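CAS6A (Thermus thermophilus, PDB 4C97) probably acts as a Cas6-family endoribonuclease that recognises and cleaves CRISPR RNA in antiviral defence. Local coordinates at residues E21-R26 and A187-D192; V63-E68 and A72-R77; R168-E173 and E209-W214. The protein carries 1 engineered substitution. One frame throughout, in Å; residues are numbered along the deposited sequence.

Interaction 1: E21-R26 and A187-D192; sequences EPLGLR and ARTEVD. With SO4 (sulfate ion), chain C.
The guanidinium of Arg26 receives a sulfate ion at its edge, not over a face, while Pro22 and Leu23 of the same helix touch Thr189. The sulfur lies in the guanidinium plane. The arrangement fits the tandem ferredoxin-like fold of Cas6 proteins: the first helix of the N-terminal half faces a hairpin loop of the C-terminal half. Arg26 gives the ion two bonds: Arg26 NH1 to sulfate O1 at 3.1 Å and Arg26 NH2 to sulfate O3 at 2.9 Å. Both are nearly straight. Arg26 reaches the ion because its CG stands anti to the backbone N (chi1 -164°) and the chain then bends at chi3. Ser232 also bonds to NH1, and Lys230 gives the sulfate a further partner. The sulfate probably comes from the crystallisation liquor. Its basic surroundings are consistent with a site that could hold an RNA phosphate.

The direct contact is small and apolar. Thr189 CG2 lies 3.8 Å from Pro22 CB and 3.9 Å from Leu23 CD1. Thr189 sits in a type I turn from Ala187 to Glu190, closed by Glu190 N and Ala187 O. The Thr189 hydroxyl is hydrogen-bonded to Tyr235 OH, which helps fix the side chain while the methyl meets the helix. Glu190 is its second partner: Thr189 OG1 donates to Glu190 OE2 at 2.7 Å, and OE2 accepts with its anti lone pair.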
ATOM      1  N   GLU A  21      11.046  -0.997  12.733  1.00 16.76           N
ATOM      2  CA  GLU A  21      11.298   0.410  12.486  1.00 16.98           C
ATOM      3  C   GLU A  21      11.379   0.617  10.973  1.00 18.51           C
ATOM      4  O   GLU A  21      11.885  -0.241  10.262  1.00 18.96           O
ATOM      5  CB  GLU A  21      12.593   0.818  13.154  1.00 21.23           C
ATOM      6  CG  GLU A  21      12.493   0.759  14.651  1.00 23.15           C
ATOM      7  CD  GLU A  21      13.795   1.067  15.349  1.00 27.42           C
ATOM      8  OE1 GLU A  21      14.825   1.278  14.664  1.00 26.38           O
ATOM      9  OE2 GLU A  21      13.779   1.099  16.601  1.00 34.97           O
ATOM     10  N   PRO A  22      10.826   1.732  10.474  1.00 17.47           N
ATOM     11  CA  PRO A  22      10.775   1.997   9.033  1.00 14.37           C
ATOM     12  C   PRO A  22      12.106   1.833   8.297  1.00 13.55           C
ATOM     13  O   PRO A  22      12.213   1.106   7.306  1.00 14.43           O
ATOM     14  CB  PRO A  22      10.333   3.456   8.982  1.00 20.61           C
ATOM     15  CG  PRO A  22       9.508   3.642  10.193  1.00 20.39           C
ATOM     16  CD  PRO A  22      10.045   2.715  11.235  1.00 14.06           C
ATOM     17  N   LEU A  23      13.130   2.514   8.795  1.00 16.36           N
ATOM     18  CA  LEU A  23      14.438   2.441   8.147  1.00 14.20           C
ATOM     19  C   LEU A  23      15.091   1.058   8.270  1.00 14.41           C
ATOM     20  O   LEU A  23      15.698   0.576   7.308  1.00 17.31           O
ATOM     21  CB  LEU A  23      15.346   3.556   8.642  1.00 19.31           C
ATOM     22  CG  LEU A  23      14.801   4.865   8.059  1.00 27.42           C
ATOM     23  CD1 LEU A  23      15.001   5.985   8.995  1.00 24.10           C
ATOM     24  CD2 LEU A  23      15.419   5.150   6.696  1.00 25.72           C
ATOM     25  N   GLY A  24      14.941   0.390   9.408  1.00 15.86           N
ATOM     26  CA  GLY A  24      15.484  -0.960   9.526  1.00 18.35           C
ATOM     27  C   GLY A  24      14.792  -1.934   8.565  1.00 15.76           C
ATOM     28  O   GLY A  24      15.445  -2.785   7.917  1.00 14.72           O
ATOM     29  N   LEU A  25      13.466  -1.824   8.480  1.00 15.72           N
ATOM     30  CA  LEU A  25      12.700  -2.642   7.528  1.00 12.85           C
ATOM     31  C   LEU A  25      13.146  -2.379   6.088  1.00 13.87           C
ATOM     32  O   LEU A  25      13.451  -3.321   5.329  1.00 14.05           O
ATOM     33  CB  LEU A  25      11.196  -2.383   7.681  1.00 17.58           C
ATOM     34  CG  LEU A  25      10.299  -3.191   6.744  1.00 19.45           C
ATOM     35  CD1 LEU A  25      10.530  -4.687   6.857  1.00 20.69           C
ATOM     36  CD2 LEU A  25       8.828  -2.870   7.031  1.00 20.73           C
ATOM     37  N   ARG A  26      13.203  -1.100   5.694  1.00 13.88           N
ATOM     38  CA  ARG A  26      13.631  -0.814   4.334  1.00 12.84           C
ATOM     39  C   ARG A  26      15.066  -1.277   4.083  1.00 14.06           C
ATOM     40  O   ARG A  26      15.373  -1.786   3.006  1.00 14.85           O
ATOM     41  CB  ARG A  26      13.474   0.666   3.976  1.00 13.71           C
ATOM     42  CG  ARG A  26      13.554   0.889   2.471  1.00 13.51           C
ATOM     43  CD  ARG A  26      13.250   2.302   2.104  1.00 13.52           C
ATOM     44  NE  ARG A  26      14.301   3.228   2.509  1.00 14.61           N
ATOM     45  CZ  ARG A  26      14.214   4.540   2.347  1.00 16.23           C
ATOM     46  NH1 ARG A  26      13.128   5.070   1.786  1.00 18.30           N
ATOM     47  NH2 ARG A  26      15.198   5.323   2.729  1.00 17.35           N
ATOM     48  N   ALA A 187       5.119  11.673  11.309  1.00 15.63           N
ATOM     49  CA  ALA A 187       5.942  10.733  10.567  1.00 14.00           C
ATOM     50  C   ALA A 187       7.352  10.910  11.083  1.00 13.52           C
ATOM     51  O   ALA A 187       8.058  11.825  10.680  1.00 14.31           O
ATOM     52  CB  ALA A 187       5.866  11.032   9.095  1.00 11.78           C
ATOM     53  N   ARG A 188       7.748  10.035  11.998  1.00 14.03           N
ATOM     54  CA  ARG A 188       8.911  10.299  12.834  1.00 15.48           C
ATOM     55  C   ARG A 188      10.235  10.212  12.075  1.00 15.79           C
ATOM     56  O   ARG A 188      11.246  10.728  12.551  1.00 17.62           O
ATOM     57  CB  ARG A 188       8.913   9.382  14.069  1.00 23.73           C
ATOM     58  CG  ARG A 188       7.803   9.650  15.109  1.00 29.00           C
ATOM     59  CD  ARG A 188       7.985  10.957  15.909  1.00 63.47           C
ATOM     60  NE  ARG A 188       7.090  11.034  17.073  1.00 62.23           N
ATOM     61  CZ  ARG A 188       6.611  12.163  17.599  1.00 66.67           C
ATOM     62  NH1 ARG A 188       6.914  13.340  17.070  1.00 64.45           N
ATOM     63  NH2 ARG A 188       5.814  12.121  18.659  1.00 69.06           N
ATOM     64  N   THR A 189      10.245   9.582  10.897  1.00 14.75           N
ATOM     65  CA  THR A 189      11.456   9.541  10.079  1.00 15.17           C
ATOM     66  C   THR A 189      11.639  10.821   9.271  1.00 15.44           C
ATOM     67  O   THR A 189      12.675  11.034   8.669  1.00 16.15           O
ATOM     68  CB  THR A 189      11.419   8.367   9.077  1.00 14.22           C
ATOM     69  OG1 THR A 189      10.288   8.526   8.228  1.00 15.80           O
ATOM     70  CG2 THR A 189      11.304   7.040   9.806  1.00 16.86           C
ATOM     71  N   GLU A 190      10.622  11.674   9.268  1.00 15.07           N
ATOM     72  CA  GLU A 190      10.609  12.844   8.407  1.00 15.37           C
ATOM     73  C   GLU A 190      10.713  14.119   9.205  1.00 18.55           C
ATOM     74  O   GLU A 190      10.537  14.126  10.428  1.00 17.30           O
ATOM     75  CB  GLU A 190       9.319  12.866   7.573  1.00 14.63           C
ATOM     76  CG  GLU A 190       9.111  11.598   6.793  1.00 12.85           C
ATOM     77  CD  GLU A 190      10.308  11.255   5.927  1.00 13.29           C
ATOM     78  OE1 GLU A 190      10.721  12.128   5.136  1.00 20.25           O
ATOM     79  OE2 GLU A 190      10.847  10.139   6.084  1.00 16.06           O
ATOM     80  N   VAL A 191      11.025  15.195   8.487  1.00 23.91           N
ATOM     81  CA  VAL A 191      11.077  16.532   9.042  1.00 20.20           C
ATOM     82  C   VAL A 191       9.740  17.224   8.809  1.00 21.84           C
ATOM     83  O   VAL A 191       9.275  17.305   7.675  1.00 23.64           O
ATOM     84  CB  VAL A 191      12.181  17.389   8.358  1.00 23.79           C
ATOM     85  CG1 VAL A 191      12.287  18.765   9.013  1.00 28.23           C
ATOM     86  CG2 VAL A 191      13.547  16.672   8.384  1.00 26.40           C
ATOM     87  N   ASP A 192       9.150  17.722   9.889  1.00 21.18           N
ATOM     88  CA  ASP A 192       7.943  18.540   9.840  1.00 23.21           C
ATOM     89  C   ASP A 192       6.862  17.901   8.995  1.00 19.60           C
ATOM     90  O   ASP A 192       6.284  18.560   8.144  1.00 26.15           O
ATOM     91  CB  ASP A 192       8.227  19.943   9.265  1.00 37.86           C
ATOM     92  CG  ASP A 192       9.222  20.741  10.092  1.00 62.42           C
ATOM     93  OD1 ASP A 192       9.230  20.589  11.334  1.00 76.32           O
ATOM     94  OD2 ASP A 192       9.987  21.539   9.499  1.00 56.94           O
TER
HETATM   95  S   SO4 C1240      13.983   8.531   1.139  1.00 26.89           S
HETATM   96  O1  SO4 C1240      12.815   8.110   1.873  1.00 28.62           O
HETATM   97  O2  SO4 C1240      13.900   9.978   0.996  1.00 36.80           O
HETATM   98  O3  SO4 C1240      15.169   8.130   1.877  1.00 24.75           O
HETATM   99  O4  SO4 C1240      14.034   7.890  -0.167  1.00 40.14           O

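Interaction 2: V63-E68 and A72-R77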
ATOM      1  N   VAL A  63       5.813  -7.036   2.986  1.00 12.57           N
ATOM      2  CA  VAL A  63       6.520  -6.688   1.774  1.00 12.32           C
ATOM      3  C   VAL A  63       5.563  -6.855   0.613  1.00 11.68           C
ATOM      4  O   VAL A  63       5.076  -7.966   0.371  1.00 12.92           O
ATOM      5  CB  VAL A  63       7.734  -7.601   1.574  1.00 11.30           C
ATOM      6  CG1 VAL A  63       8.462  -7.277   0.269  1.00 11.87           C
ATOM      7  CG2 VAL A  63       8.672  -7.486   2.745  1.00 17.84           C
ATOM      8  N   SER A  64       5.282  -5.749  -0.084  1.00 10.25           N
ATOM      9  CA  SER A  64       4.466  -5.772  -1.290  1.00 10.93           C
ATOM     10  C   SER A  64       5.341  -5.736  -2.493  1.00 13.17           C
ATOM     11  O   SER A  64       6.226  -4.890  -2.597  1.00 17.08           O
ATOM     12  CB  SER A  64       3.553  -4.547  -1.428  1.00 14.01           C
ATOM     13  OG  SER A  64       2.645  -4.442  -0.374  1.00 16.14           O
ATOM     14  N   LEU A  65       5.008  -6.618  -3.424  1.00 13.20           N
ATOM     15  CA  LEU A  65       5.744  -6.813  -4.660  1.00 14.90           C
ATOM     16  C   LEU A  65       4.764  -6.633  -5.796  1.00 16.69           C
ATOM     17  O   LEU A  65       3.766  -7.369  -5.898  1.00 17.41           O
ATOM     18  CB  LEU A  65       6.367  -8.202  -4.688  1.00 16.04           C
ATOM     19  CG  LEU A  65       7.203  -8.522  -3.442  1.00 17.61           C
ATOM     20  CD1 LEU A  65       7.621  -9.987  -3.400  1.00 25.93           C
ATOM     21  CD2 LEU A  65       8.429  -7.592  -3.387  1.00 17.81           C
ATOM     22  N   LEU A  66       5.037  -5.630  -6.627  1.00 13.96           N
ATOM     23  CA  LEU A  66       4.055  -5.143  -7.606  1.00 14.73           C
ATOM     24  C   LEU A  66       4.302  -5.611  -9.038  1.00 17.12           C
ATOM     25  O   LEU A  66       3.502  -5.326  -9.945  1.00 15.87           O
ATOM     26  CB  LEU A  66       3.986  -3.605  -7.562  1.00 13.53           C
ATOM     27  CG  LEU A  66       3.717  -3.027  -6.178  1.00 13.26           C
ATOM     28  CD1 LEU A  66       3.688  -1.518  -6.275  1.00 13.95           C
ATOM     29  CD2 LEU A  66       2.420  -3.548  -5.554  1.00 14.49           C
ATOM     30  N   VAL A  67       5.386  -6.359  -9.255  1.00 16.04           N
ATOM     31  CA  VAL A  67       5.687  -6.886 -10.581  1.00 17.71           C
ATOM     32  C   VAL A  67       6.166  -8.327 -10.414  1.00 18.33           C
ATOM     33  O   VAL A  67       6.776  -8.655  -9.401  1.00 21.41           O
ATOM     34  CB  VAL A  67       6.747  -6.043 -11.330  1.00 31.92           C
ATOM     35  CG1 VAL A  67       6.247  -4.613 -11.530  1.00 29.79           C
ATOM     36  CG2 VAL A  67       8.051  -6.024 -10.570  1.00 30.33           C
ATOM     37  N   GLU A  68       5.831  -9.168 -11.389  1.00 28.99           N
ATOM     38  CA  GLU A  68       6.068 -10.622 -11.314  1.00 29.70           C
ATOM     39  C   GLU A  68       7.502 -11.002 -11.092  1.00 32.49           C
ATOM     40  O   GLU A  68       7.783 -11.876 -10.289  1.00 33.38           O
ATOM     41  CB  GLU A  68       5.578 -11.329 -12.590  1.00 37.27           C
ATOM     42  CG  GLU A  68       6.334 -12.650 -12.961  1.00 54.41           C
ATOM     43  CD  GLU A  68       5.919 -13.869 -12.119  1.00 59.23           C
ATOM     44  OE1 GLU A  68       4.785 -13.883 -11.590  1.00 60.88           O
ATOM     45  OE2 GLU A  68       6.721 -14.821 -11.998  1.00 51.93           O
ATOM     46  N   ALA A  72       8.854 -13.315  -8.191  1.00 29.16           N
ATOM     47  CA  ALA A  72       9.495 -14.591  -8.505  1.00 30.87           C
ATOM     48  C   ALA A  72      10.839 -14.667  -7.821  1.00 30.70           C
ATOM     49  O   ALA A  72      11.217 -15.707  -7.290  1.00 35.58           O
ATOM     50  CB  ALA A  72       9.673 -14.737 -10.002  1.00 34.23           C
ATOM     51  N   ARG A  73      11.577 -13.568  -7.852  1.00 30.20           N
ATOM     52  CA  ARG A  73      12.882 -13.572  -7.213  1.00 34.29           C
ATOM     53  C   ARG A  73      12.862 -13.452  -5.695  1.00 34.14           C
ATOM     54  O   ARG A  73      13.672 -14.096  -5.019  1.00 31.74           O
ATOM     55  CB  ARG A  73      13.735 -12.474  -7.793  1.00 35.39           C
ATOM     56  CG  ARG A  73      14.151 -12.759  -9.189  1.00 47.72           C
ATOM     57  CD  ARG A  73      14.797 -11.540  -9.799  1.00 54.70           C
ATOM     58  NE  ARG A  73      15.231 -11.786 -11.169  1.00 66.12           N
ATOM     59  CZ  ARG A  73      14.419 -12.073 -12.184  1.00 71.75           C
ATOM     60  NH1 ARG A  73      13.103 -12.158 -12.010  1.00 69.48           N
ATOM     61  NH2 ARG A  73      14.931 -12.284 -13.389  1.00 73.26           N
ATOM     62  N   LEU A  74      11.956 -12.639  -5.157  1.00 32.76           N
ATOM     63  CA  LEU A  74      11.992 -12.338  -3.733  1.00 27.65           C
ATOM     64  C   LEU A  74      11.196 -13.297  -2.864  1.00 33.62           C
ATOM     65  O   LEU A  74      11.620 -13.591  -1.743  1.00 32.77           O
ATOM     66  CB  LEU A  74      11.532 -10.908  -3.471  1.00 34.67           C
ATOM     67  CG  LEU A  74      12.658  -9.887  -3.558  1.00 40.31           C
ATOM     68  CD1 LEU A  74      12.081  -8.515  -3.756  1.00 39.25           C
ATOM     69  CD2 LEU A  74      13.486  -9.924  -2.305  1.00 48.73           C
ATOM     70  N   ALA A  75      10.051 -13.780  -3.360  1.00 27.26           N
ATOM     71  CA  ALA A  75       9.193 -14.617  -2.527  1.00 32.75           C
ATOM     72  C   ALA A  75       9.948 -15.810  -1.949  1.00 28.23           C
ATOM     73  O   ALA A  75       9.922 -16.017  -0.734  1.00 34.38           O
ATOM     74  CB  ALA A  75       7.924 -15.060  -3.291  1.00 37.88           C
ATOM     75  N   PRO A  76      10.667 -16.578  -2.798  1.00 35.99           N
ATOM     76  CA  PRO A  76      11.408 -17.722  -2.251  1.00 36.51           C
ATOM     77  C   PRO A  76      12.425 -17.301  -1.202  1.00 33.63           C
ATOM     78  O   PRO A  76      12.648 -18.004  -0.220  1.00 31.06           O
ATOM     79  CB  PRO A  76      12.128 -18.306  -3.481  1.00 42.50           C
ATOM     80  CG  PRO A  76      11.410 -17.765  -4.653  1.00 43.82           C
ATOM     81  CD  PRO A  76      10.902 -16.420  -4.244  1.00 37.09           C
ATOM     82  N   ARG A  77      13.044 -16.147  -1.412  1.00 36.67           N
ATOM     83  CA  ARG A  77      14.035 -15.652  -0.469  1.00 40.45           C
ATOM     84  C   ARG A  77      13.340 -15.231   0.833  1.00 28.10           C
ATOM     85  O   ARG A  77      13.853 -15.473   1.919  1.00 28.43           O
ATOM     86  CB  ARG A  77      14.813 -14.494  -1.094  1.00 48.58           C
ATOM     87  CG  ARG A  77      15.912 -13.926  -0.225  1.00 49.65           C
ATOM     88  CD  ARG A  77      17.173 -14.781  -0.253  1.00 56.85           C
ATOM     89  NE  ARG A  77      18.138 -14.323   0.746  1.00 59.41           N
ATOM     90  CZ  ARG A  77      17.983 -14.478   2.058  1.00 59.10           C
ATOM     91  NH1 ARG A  77      16.899 -15.081   2.541  1.00 47.13           N
ATOM     92  NH2 ARG A  77      18.911 -14.026   2.891  1.00 67.83           N
TER
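Leu65 and Leu74 meet at an oblique angle, each with its CB directed at the other segment. Leu65 sends both methyls forward. CD2 touches Leu74 CD1 at 3.8 Å, and the other branch, CD1, comes to 4.0 Å from Leu74 CB. The two branches thus rest at different heights on the Leu74 side chain, one near its root and one near its end. Leu65 CG stands anti to its own carbonyl carbon, beside the backbone N (chi1 -52°), which points the branches at Leu74.

This is the step from strand 58-65 into helix 68-79, the second strand-to-helix unit of the N-terminal ferredoxin-like domain. The helix turns back to pack on the sheet it has just left. Phe29 of helix 22-36 also touches Leu74, so both helices on this side of the sheet share the apolar layer.

The second meeting point is the first turn of the helix. Ala72 N donates to Glu68 O at 2.8 Å, an almost linear helical bond. The Glu68 side chain takes CG anti to the backbone N (chi1 152°) and bends at chi2. That curl brings Glu68 OE2 to 3.6 Å from Ala72 CB, a van der Waals contact. The other carboxylate oxygen, OE1, bonds to the hydroxyl of Ser4 near the start of the chain.

The chemistry is therefore split. Leucine methyls join strand and helix by dispersion and by burial from water. One backbone bond closes the first turn. The carboxylate has its polar partner outside the two segments, and the positive end of the helix dipole may favour its negative charge there.

Interaction 3: R168-E173 and E209-W214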
ATOM      1  N   ARG A 168      -9.400   9.153 -16.323  1.00 15.51           N
ATOM      2  CA  ARG A 168      -8.487   9.846 -15.417  1.00 14.18           C
ATOM      3  C   ARG A 168      -9.078  11.179 -14.978  1.00 15.11           C
ATOM      4  O   ARG A 168      -9.097  11.508 -13.784  1.00 14.81           O
ATOM      5  CB  ARG A 168      -7.126  10.060 -16.097  1.00 13.10           C
ATOM      6  CG  ARG A 168      -6.186  10.997 -15.359  1.00 16.85           C
ATOM      7  CD  ARG A 168      -4.829  11.132 -16.060  1.00 16.26           C
ATOM      8  NE  ARG A 168      -3.958   9.984 -15.811  1.00 15.79           N
ATOM      9  CZ  ARG A 168      -2.982   9.950 -14.902  1.00 11.10           C
ATOM     10  NH1 ARG A 168      -2.691  11.017 -14.156  1.00 16.00           N
ATOM     11  NH2 ARG A 168      -2.260   8.854 -14.764  1.00 15.95           N
ATOM     12  N   GLU A 169      -9.579  11.950 -15.939  1.00 16.73           N
ATOM     13  CA  GLU A 169     -10.100  13.273 -15.633  1.00 13.67           C
ATOM     14  C   GLU A 169     -11.273  13.170 -14.660  1.00 18.57           C
ATOM     15  O   GLU A 169     -11.363  13.931 -13.683  1.00 16.54           O
ATOM     16  CB  GLU A 169     -10.523  13.995 -16.929  1.00 15.03           C
ATOM     17  CG  GLU A 169     -10.728  15.491 -16.775  1.00 25.90           C
ATOM     18  CD  GLU A 169     -12.089  15.863 -16.209  1.00 31.22           C
ATOM     19  OE1 GLU A 169     -13.030  15.038 -16.256  1.00 35.15           O
ATOM     20  OE2 GLU A 169     -12.220  17.004 -15.715  1.00 30.70           O
ATOM     21  N   ALA A 170     -12.179  12.232 -14.930  1.00 17.66           N
ATOM     22  CA  ALA A 170     -13.285  12.007 -13.996  1.00 13.86           C
ATOM     23  C   ALA A 170     -12.793  11.614 -12.605  1.00 13.71           C
ATOM     24  O   ALA A 170     -13.242  12.163 -11.596  1.00 15.23           O
ATOM     25  CB  ALA A 170     -14.199  10.953 -14.529  1.00 16.12           C
ATOM     26  N   LEU A 171     -11.879  10.656 -12.548  1.00 12.98           N
ATOM     27  CA  LEU A 171     -11.421  10.167 -11.252  1.00 12.15           C
ATOM     28  C   LEU A 171     -10.772  11.285 -10.449  1.00 15.42           C
ATOM     29  O   LEU A 171     -11.065  11.457  -9.262  1.00 16.88           O
ATOM     30  CB  LEU A 171     -10.426   9.026 -11.423  1.00 11.96           C
ATOM     31  CG  LEU A 171     -11.013   7.717 -11.938  1.00 13.96           C
ATOM     32  CD1 LEU A 171      -9.914   6.819 -12.429  1.00 14.34           C
ATOM     33  CD2 LEU A 171     -11.868   7.023 -10.857  1.00 18.96           C
ATOM     34  N   LEU A 172      -9.897  12.054 -11.093  1.00 14.49           N
ATOM     35  CA  LEU A 172      -9.114  13.043 -10.358  1.00 15.36           C
ATOM     36  C   LEU A 172      -9.872  14.330 -10.088  1.00 15.88           C
ATOM     37  O   LEU A 172      -9.722  14.917  -9.025  1.00 21.41           O
ATOM     38  CB  LEU A 172      -7.822  13.361 -11.096  1.00 18.06           C
ATOM     39  CG  LEU A 172      -6.885  12.179 -11.301  1.00 20.07           C
ATOM     40  CD1 LEU A 172      -5.512  12.691 -11.750  1.00 24.41           C
ATOM     41  CD2 LEU A 172      -6.766  11.312 -10.078  1.00 17.77           C
ATOM     42  N   GLU A 173     -10.694  14.764 -11.042  1.00 14.42           N
ATOM     43  CA  GLU A 173     -11.334  16.073 -10.949  1.00 17.82           C
ATOM     44  C   GLU A 173     -12.748  16.031 -10.385  1.00 21.64           C
ATOM     45  O   GLU A 173     -13.172  16.982  -9.739  1.00 16.72           O
ATOM     46  CB  GLU A 173     -11.380  16.759 -12.323  1.00 22.43           C
ATOM     47  CG  GLU A 173     -10.003  17.008 -12.919  1.00 26.11           C
ATOM     48  CD  GLU A 173      -9.137  17.886 -12.020  1.00 34.33           C
ATOM     49  OE1 GLU A 173      -9.656  18.888 -11.479  1.00 37.39           O
ATOM     50  OE2 GLU A 173      -7.946  17.565 -11.833  1.00 28.04           O
ATOM     51  N   GLU A 209     -19.922   3.233 -16.183  1.00 14.68           N
ATOM     52  CA  GLU A 209     -19.534   1.899 -15.710  1.00 17.28           C
ATOM     53  C   GLU A 209     -18.010   1.763 -15.710  1.00 13.60           C
ATOM     54  O   GLU A 209     -17.432   1.301 -14.736  1.00 14.94           O
ATOM     55  CB  GLU A 209     -20.143   0.784 -16.568  1.00 15.97           C
ATOM     56  CG  GLU A 209     -19.776  -0.641 -16.043  1.00 16.31           C
ATOM     57  CD  GLU A 209     -20.441  -1.782 -16.805  1.00 18.12           C
ATOM     58  OE1 GLU A 209     -21.214  -1.521 -17.748  1.00 22.12           O
ATOM     59  OE2 GLU A 209     -20.185  -2.956 -16.455  1.00 21.70           O
ATOM     60  N   GLU A 210     -17.368   2.194 -16.790  1.00 14.00           N
ATOM     61  CA  GLU A 210     -15.918   2.109 -16.914  1.00 13.32           C
ATOM     62  C   GLU A 210     -15.208   2.883 -15.782  1.00 13.49           C
ATOM     63  O   GLU A 210     -14.268   2.398 -15.131  1.00 13.44           O
ATOM     64  CB  GLU A 210     -15.484   2.633 -18.283  1.00 17.23           C
ATOM     65  CG  GLU A 210     -13.992   2.584 -18.519  1.00 15.11           C
ATOM     66  CD  GLU A 210     -13.577   3.134 -19.881  1.00 17.91           C
ATOM     67  OE1 GLU A 210     -14.255   4.052 -20.384  1.00 18.32           O
ATOM     68  OE2 GLU A 210     -12.562   2.643 -20.438  1.00 18.22           O
ATOM     69  N   GLU A 211     -15.677   4.099 -15.542  1.00 15.01           N
ATOM     70  CA  GLU A 211     -15.115   4.920 -14.467  1.00 14.53           C
ATOM     71  C   GLU A 211     -15.263   4.277 -13.086  1.00 11.52           C
ATOM     72  O   GLU A 211     -14.331   4.295 -12.264  1.00 12.38           O
ATOM     73  CB  GLU A 211     -15.778   6.295 -14.479  1.00 12.87           C
ATOM     74  CG  GLU A 211     -15.319   7.181 -15.662  1.00 13.32           C
ATOM     75  CD  GLU A 211     -16.208   8.397 -15.897  1.00 19.57           C
ATOM     76  OE1 GLU A 211     -17.168   8.600 -15.121  1.00 18.04           O
ATOM     77  OE2 GLU A 211     -15.950   9.146 -16.872  1.00 19.58           O
ATOM     78  N   ALA A 212     -16.456   3.736 -12.823  1.00 10.65           N
ATOM     79  CA  ALA A 212     -16.734   3.091 -11.542  1.00 13.92           C
ATOM     80  C   ALA A 212     -15.887   1.813 -11.383  1.00 14.53           C
ATOM     81  O   ALA A 212     -15.420   1.475 -10.285  1.00 11.90           O
ATOM     82  CB  ALA A 212     -18.245   2.778 -11.436  1.00 14.60           C
ATOM     83  N   LEU A 213     -15.676   1.107 -12.492  1.00 13.62           N
ATOM     84  CA  LEU A 213     -14.767  -0.037 -12.451  1.00 13.04           C
ATOM     85  C   LEU A 213     -13.316   0.365 -12.108  1.00 11.41           C
ATOM     86  O   LEU A 213     -12.668  -0.261 -11.245  1.00  9.74           O
ATOM     87  CB  LEU A 213     -14.789  -0.811 -13.759  1.00 13.19           C
ATOM     88  CG  LEU A 213     -14.121  -2.161 -13.628  1.00 12.10           C
ATOM     89  CD1 LEU A 213     -14.922  -3.081 -12.716  1.00 17.06           C
ATOM     90  CD2 LEU A 213     -13.920  -2.784 -15.012  1.00 19.98           C
ATOM     91  N   TRP A 214     -12.804   1.387 -12.798  1.00 11.95           N
ATOM     92  CA  TRP A 214     -11.486   1.895 -12.476  1.00 10.11           C
ATOM     93  C   TRP A 214     -11.401   2.351 -11.013  1.00  9.89           C
ATOM     94  O   TRP A 214     -10.420   2.073 -10.325  1.00 10.32           O
ATOM     95  CB  TRP A 214     -11.117   3.039 -13.426  1.00 12.31           C
ATOM     96  CG  TRP A 214     -10.465   2.539 -14.681  1.00 14.30           C
ATOM     97  CD1 TRP A 214     -11.077   2.206 -15.858  1.00 15.32           C
ATOM     98  CD2 TRP A 214      -9.064   2.270 -14.872  1.00 13.15           C
ATOM     99  NE1 TRP A 214     -10.146   1.760 -16.772  1.00 14.23           N
ATOM    100  CE2 TRP A 214      -8.902   1.785 -16.186  1.00 13.05           C
ATOM    101  CE3 TRP A 214      -7.939   2.394 -14.045  1.00 13.41           C
ATOM    102  CZ2 TRP A 214      -7.669   1.437 -16.703  1.00 11.68           C
ATOM    103  CZ3 TRP A 214      -6.707   2.049 -14.562  1.00 12.65           C
ATOM    104  CH2 TRP A 214      -6.581   1.577 -15.878  1.00 11.92           C
TER
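Leu171, Glu211 and Ala170 have the most surface buried where helices 165-174 and 209-225 meet. Both helices belong to the C-terminal ferredoxin-like domain of Cas6. Their local axes approach to 10.0 Å and cross at -58°.

Leu171 lies against helix 209-225 with both branches. Its CD2 lies 3.9 Å from Glu211 O, against the helix backbone. Its CD1 reaches Trp214 CB at 4.1 Å, and the two side chains cross at about a right angle. Leu215 and Leu218, further along helix 209-225, also touch Leu171.

The Trp214 indole leads on past this contact. Its ring packs edge-to-face with Phe114 and touches Leu152 and Leu155 of helix 144-158.

Glu211 is buried, which is demanding for a carboxylate. Its OE1 forms a salt bridge with Arg174, at the end of helix 165-174, and this probably stabilises the charge. CG lies opposite the carbonyl carbon (chi1 -73°), and the extended chain beyond it carries the carboxylate to helix 165-174. There the small Ala170 lets it come close: Ala170 CB lies 3.4 Å from Glu211 OE2 and 3.5 Å from Glu211 CD.

Interaction 1 joins the two ferredoxin-like halves, whereas interaction 2 lies within the N-terminal half and interaction 3 within the C-terminal half. Helix 22-36 connects the first two, since it supplies one side of interaction 1 and also packs against helix 68-79. Interactions 1 and 2 have centres 23 Å apart and nearest atoms about 5 Å apart. Interaction 3 lies across the chain's centre from interaction 1, with centres 33 Å and nearest atoms about 23 Å apart, far from the sulfate-bearing contact. Its centre is 30 Å from that of interaction 2. A link still exists, because Ser64 OG bonds to Tyr224 O in helix 209-225. That helix leads into the loop holding Lys230, which also bonds the sulfate.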